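Local structure of Rubredoxin\:oxygen oxidoreductase (Desulfovibrio gigas, 1E5D) at residues Val256-Ser261 and Gly324-Ile329; Glu267-Val272 and Thr369-Lys374. The protein catalyses the four-electron reduction of one oxygen molecule to two water molecules, using a diiron centre and flavin mononucleotide. One frame throughout, in Å; residues are numbered along the deposited sequence.

Interaction 1. Residues Val256-Ser261 and Gly324-Ile329. With FMN (flavin mononucleotide), chain C.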
# COMPACT_ATOMS: atom_id res chain seq x y z
N VAL A 256 -8.07 -4.60 17.60
CA VAL A 256 -7.18 -4.72 16.48
C VAL A 256 -6.26 -3.50 16.47
O VAL A 256 -6.71 -2.36 16.34
CB VAL A 256 -7.90 -4.77 15.12
CG1 VAL A 256 -6.89 -4.58 13.99
CG2 VAL A 256 -8.67 -6.06 14.96
N ILE A 257 -4.98 -3.75 16.64
CA ILE A 257 -3.97 -2.71 16.54
C ILE A 257 -3.20 -2.87 15.23
O ILE A 257 -2.60 -3.92 14.96
CB ILE A 257 -2.99 -2.78 17.72
CG1 ILE A 257 -3.64 -2.61 19.09
CG2 ILE A 257 -1.86 -1.78 17.52
CD1 ILE A 257 -2.80 -3.15 20.23
N PHE A 258 -3.20 -1.85 14.37
CA PHE A 258 -2.38 -2.00 13.16
C PHE A 258 -1.53 -0.74 13.05
O PHE A 258 -1.92 0.37 13.39
CB PHE A 258 -3.22 -2.28 11.94
CG PHE A 258 -3.99 -1.19 11.25
CD1 PHE A 258 -3.38 -0.38 10.30
CD2 PHE A 258 -5.33 -0.96 11.51
CE1 PHE A 258 -4.06 0.61 9.62
CE2 PHE A 258 -6.02 0.03 10.84
CZ PHE A 258 -5.40 0.83 9.89
N TYR A 259 -0.31 -0.97 12.58
CA TYR A 259 0.72 0.04 12.56
C TYR A 259 1.70 -0.29 11.43
O TYR A 259 1.69 -1.41 10.91
CB TYR A 259 1.47 0.08 13.91
CG TYR A 259 2.48 -1.06 13.96
CD1 TYR A 259 2.03 -2.37 14.15
CD2 TYR A 259 3.85 -0.86 13.83
CE1 TYR A 259 2.92 -3.43 14.20
CE2 TYR A 259 4.74 -1.91 13.87
CZ TYR A 259 4.28 -3.20 14.06
OH TYR A 259 5.18 -4.23 14.10
N ASP A 260 2.55 0.67 11.14
CA ASP A 260 3.79 0.45 10.41
C ASP A 260 4.86 1.28 11.11
O ASP A 260 4.56 2.11 11.97
CB ASP A 260 3.66 0.79 8.94
CG ASP A 260 4.72 0.11 8.09
OD1 ASP A 260 5.59 -0.57 8.68
OD2 ASP A 260 4.69 0.25 6.86
N SER A 261 6.12 1.04 10.77
CA SER A 261 7.20 1.69 11.51
C SER A 261 8.50 1.59 10.73
O SER A 261 8.68 0.66 9.95
CB SER A 261 7.33 1.01 12.87
OG SER A 261 8.37 1.60 13.63
N GLY A 324 -2.73 3.40 2.84
CA GLY A 324 -3.46 2.53 1.93
C GLY A 324 -4.48 1.67 2.65
O GLY A 324 -5.59 1.44 2.16
N THR A 325 -4.11 1.17 3.83
CA THR A 325 -5.01 0.35 4.62
C THR A 325 -6.19 1.13 5.16
O THR A 325 -7.33 0.66 5.20
CB THR A 325 -4.23 -0.28 5.79
OG1 THR A 325 -3.18 -1.07 5.21
CG2 THR A 325 -5.11 -1.19 6.63
N LEU A 326 -5.92 2.36 5.60
CA LEU A 326 -7.03 3.19 6.07
C LEU A 326 -7.96 3.51 4.91
O LEU A 326 -9.18 3.47 5.07
CB LEU A 326 -6.51 4.46 6.74
CG LEU A 326 -5.94 4.23 8.15
CD1 LEU A 326 -5.13 5.43 8.58
CD2 LEU A 326 -7.07 3.93 9.12
N GLN A 327 -7.39 3.80 3.75
CA GLN A 327 -8.23 4.05 2.58
C GLN A 327 -9.16 2.86 2.34
O GLN A 327 -10.36 3.00 2.19
CB GLN A 327 -7.42 4.31 1.30
CG GLN A 327 -8.29 4.68 0.10
CD GLN A 327 -9.12 5.93 0.40
OE1 GLN A 327 -8.55 7.01 0.57
NE2 GLN A 327 -10.44 5.77 0.49
N TYR A 328 -8.56 1.67 2.33
CA TYR A 328 -9.33 0.45 2.11
C TYR A 328 -10.46 0.37 3.13
O TYR A 328 -11.61 0.15 2.80
CB TYR A 328 -8.45 -0.78 2.23
CG TYR A 328 -9.12 -2.08 1.90
CD1 TYR A 328 -9.42 -2.40 0.58
CD2 TYR A 328 -9.45 -3.01 2.88
CE1 TYR A 328 -10.02 -3.59 0.26
CE2 TYR A 328 -10.07 -4.21 2.56
CZ TYR A 328 -10.35 -4.50 1.24
OH TYR A 328 -10.96 -5.68 0.89
N ILE A 329 -10.06 0.58 4.38
CA ILE A 329 -11.01 0.39 5.48
C ILE A 329 -12.13 1.42 5.44
O ILE A 329 -13.31 1.08 5.60
CB ILE A 329 -10.30 0.44 6.84
CG1 ILE A 329 -9.28 -0.69 7.02
CG2 ILE A 329 -11.32 0.44 7.96
CD1 ILE A 329 -8.58 -0.58 8.36
N1 FMN C . 9.56 13.14 11.77
C2 FMN C . 8.85 14.26 11.70
O2 FMN C . 8.58 14.92 12.67
N3 FMN C . 8.33 14.74 10.47
C4 FMN C . 8.86 14.28 9.27
O4 FMN C . 8.37 14.70 8.24
C4A FMN C . 9.69 13.09 9.34
N5 FMN C . 9.94 12.36 8.23
C5A FMN C . 10.97 11.46 8.32
C6 FMN C . 11.35 10.77 7.14
C7 FMN C . 12.18 9.68 7.18
C7M FMN C . 12.33 8.81 5.97
C8 FMN C . 12.65 9.18 8.46
C8M FMN C . 13.73 8.13 8.52
C9 FMN C . 12.44 9.97 9.61
C9A FMN C . 11.45 10.95 9.57
N10 FMN C . 10.88 11.54 10.74
C10 FMN C . 10.09 12.61 10.66
C1' FMN C . 11.41 11.07 12.04
C2' FMN C . 10.67 9.79 12.51
O2' FMN C . 9.28 10.05 12.67
C3' FMN C . 11.30 9.43 13.84
O3' FMN C . 12.54 8.80 13.54
C4' FMN C . 10.42 8.44 14.62
O4' FMN C . 11.06 8.09 15.86
C5' FMN C . 10.24 7.22 13.74
O5' FMN C . 9.36 6.17 14.51
P FMN C . 9.48 4.68 14.21
O1P FMN C . 8.17 4.05 14.71
O2P FMN C . 9.79 4.43 12.88
O3P FMN C . 10.58 4.12 14.99
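The ring of Phe258 meets three methyl groups of helix 324-329, each from a different side. Thr325 CG2 lies over one face, 4.1 Å from the centroid of the Phe258 ring and 29° off its normal, a CH-pi contact. Leu326 CD2 comes in near the ring plane, 3.6 Å from Phe258 CZ. Ile329 CD1 approaches obliquely, 3.6 Å from Phe258 CE2. With CG of Phe258 between backbone N and carbonyl carbon (chi1 77°), the ring stands out toward the helix, and helix side chains meet it part-way across the 10.8 Å between the segment axes. Thr325 turns its methyl to the ring, while its OG1 bonds back to Tyr321 O within the helix. Ile297 of helix 294-302 touches both Phe258 and Thr325. Past the strand's C-terminal end, Ser261 OG donates to FMN O1P at 2.7 Å, and Ser261 N bonds to Asp260 OD1 from 41° above the carboxylate plane. Trp288 NE1 and Lys290 NZ also hold that oxygen. The backbone N atoms of Met262, Ser265 and Thr266 also hydrogen-bond the FMN. The whole is the flavodoxin-like arrangement: a helix packed on a parallel sheet, with the flavin phosphate bound in the loop after the first strand.

Interaction 2. Residues Glu267-Val272 and Thr369-Lys374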
# COMPACT_ATOMS: atom_id res chain seq x y z
N GLU A 267 6.59 0.57 16.79
CA GLU A 267 6.30 -0.84 17.04
C GLU A 267 6.24 -1.16 18.53
O GLU A 267 5.33 -1.85 19.00
CB GLU A 267 7.32 -1.75 16.35
CG GLU A 267 6.88 -3.20 16.34
CD GLU A 267 8.02 -4.18 16.15
OE1 GLU A 267 9.00 -3.82 15.46
OE2 GLU A 267 7.92 -5.30 16.69
N LYS A 268 7.20 -0.65 19.29
CA LYS A 268 7.27 -0.80 20.74
C LYS A 268 6.01 -0.26 21.43
O LYS A 268 5.42 -0.90 22.29
CB LYS A 268 8.51 -0.09 21.28
CG LYS A 268 9.79 -0.81 20.92
CD LYS A 268 11.03 -0.03 21.33
CE LYS A 268 12.21 -0.37 20.44
NZ LYS A 268 13.51 -0.20 21.16
N MET A 269 5.61 0.94 21.02
CA MET A 269 4.34 1.48 21.48
C MET A 269 3.23 0.48 21.20
O MET A 269 2.42 0.15 22.07
CB MET A 269 4.10 2.84 20.81
CG MET A 269 5.23 3.83 21.06
SD MET A 269 5.05 5.36 20.13
CE MET A 269 3.61 6.07 20.92
N ALA A 270 3.18 -0.06 19.97
CA ALA A 270 2.15 -1.03 19.64
C ALA A 270 2.22 -2.26 20.54
O ALA A 270 1.21 -2.75 21.03
CB ALA A 270 2.27 -1.46 18.19
N ARG A 271 3.44 -2.77 20.75
CA ARG A 271 3.57 -3.96 21.60
C ARG A 271 3.07 -3.65 23.01
O ARG A 271 2.40 -4.45 23.66
CB ARG A 271 5.01 -4.45 21.64
CG ARG A 271 5.51 -4.98 20.30
CD ARG A 271 7.00 -5.31 20.40
NE ARG A 271 7.20 -6.53 21.17
CZ ARG A 271 6.77 -7.71 20.76
NH1 ARG A 271 6.12 -7.84 19.61
NH2 ARG A 271 6.98 -8.78 21.51
N VAL A 272 3.40 -2.45 23.50
CA VAL A 272 2.93 -2.11 24.84
C VAL A 272 1.40 -2.07 24.87
O VAL A 272 0.78 -2.64 25.76
CB VAL A 272 3.48 -0.77 25.33
CG1 VAL A 272 2.59 -0.21 26.43
CG2 VAL A 272 4.91 -0.93 25.82
N THR A 369 -7.21 10.57 23.85
CA THR A 369 -6.32 11.42 23.08
C THR A 369 -5.18 10.59 22.52
O THR A 369 -4.64 9.75 23.25
CB THR A 369 -5.74 12.54 23.96
OG1 THR A 369 -6.33 12.48 25.27
CG2 THR A 369 -6.10 13.90 23.39
N PRO A 370 -4.80 10.78 21.27
CA PRO A 370 -3.67 10.05 20.70
C PRO A 370 -2.39 10.30 21.50
O PRO A 370 -2.12 11.43 21.89
CB PRO A 370 -3.52 10.62 19.29
CG PRO A 370 -4.91 11.07 18.97
CD PRO A 370 -5.43 11.66 20.26
N VAL A 371 -1.66 9.21 21.70
CA VAL A 371 -0.34 9.26 22.31
C VAL A 371 0.72 9.43 21.22
O VAL A 371 0.87 8.62 20.31
CB VAL A 371 -0.05 8.00 23.14
CG1 VAL A 371 1.37 8.04 23.70
CG2 VAL A 371 -1.07 7.88 24.26
N LYS A 372 1.47 10.52 21.32
CA LYS A 372 2.60 10.74 20.42
C LYS A 372 3.88 10.90 21.24
O LYS A 372 3.88 11.46 22.33
CB LYS A 372 2.36 11.95 19.53
CG LYS A 372 2.72 13.30 20.12
CD LYS A 372 1.74 14.38 19.68
CE LYS A 372 2.45 15.62 19.18
NZ LYS A 372 1.49 16.57 18.54
N VAL A 373 4.98 10.39 20.71
CA VAL A 373 6.26 10.39 21.38
C VAL A 373 7.38 10.88 20.47
O VAL A 373 7.46 10.46 19.32
CB VAL A 373 6.63 8.97 21.86
CG1 VAL A 373 8.00 8.98 22.51
CG2 VAL A 373 5.57 8.44 22.81
N LYS A 374 8.23 11.76 20.99
CA LYS A 374 9.38 12.18 20.19
C LYS A 374 10.39 11.04 20.16
O LYS A 374 10.95 10.64 21.18
CB LYS A 374 10.03 13.45 20.74
CG LYS A 374 11.13 14.02 19.86
CD LYS A 374 11.02 15.54 19.74
CE LYS A 374 12.13 16.24 20.51
NZ LYS A 374 13.43 16.26 19.78
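Two torsions carry the Met269 side chain across from helix 267-272 to strand 371-374: CG lies anti to the carbonyl carbon (chi1 -57°), and chi2 of 174° extends the chain out to SD. The bend comes only at the thioether, where chi3 of 68° swings CE round to meet the strand. On the other side, CG2 of Val373 sits beside its backbone N, anti to the carbonyl carbon, and the methionine end runs past it in the opposing direction. In the conformer of Val373 given, one of two, Met269 CE comes to 3.6 Å from Val373 CG2, while Met269 SD stays farther off at 4.1 Å from the same methyl.

Val371, two residues earlier on the strand, presents CG1, which Met269 CE reaches at 4.1 Å. The same methionine methyl lies 3.8 Å from Val371 O, a van der Waals neighbour on the strand backbone. Both valines point their CB toward the helix, and the single methyl of Met269 touches both. The contact is small and apolar, and all three residues are buried. It bridges backbones whose nearest CA atoms, those of Met269 and Val373, are 9.1 Å apart.

The neighbouring elements enclose the same apolar layer. Phe342 of strand 338-345 touches Met269, and Leu385 of helix 379-400 packs on it too, while Met388 of that helix meets Val371. Strand 371-374 is an edge strand of the five-stranded parallel sheet, hydrogen-bonded to 338-345 through Gly343 and Phe345. Leu385 on Met269 and Tyr382 on Val272 bring helix 379-400 alongside helix 265-279, on the same side of the sheet of the flavodoxin-like domain, with Met269 reaching from helix 265-279 to the sheet's edge strand.

In the fold
Followed from the N terminus, the chain enters these contacts at strand 254-259, and all four segments belong to the flavodoxin-like part of the protein. Strand 254-259 leads directly into helix 265-279, so interactions 1 and 2 start on consecutive elements. Interaction 1 closes a loop of 62 residues at helix 320-331; interaction 2 closes one of 96 residues at strand 371-374. Their segments alternate along the sequence, so the loops cross instead of nesting. Tyr259 and Ile257 of the first pack against Glu267 and Ala270 of the second. Together they tie an inner strand and an edge strand of one parallel sheet to helices flanking it.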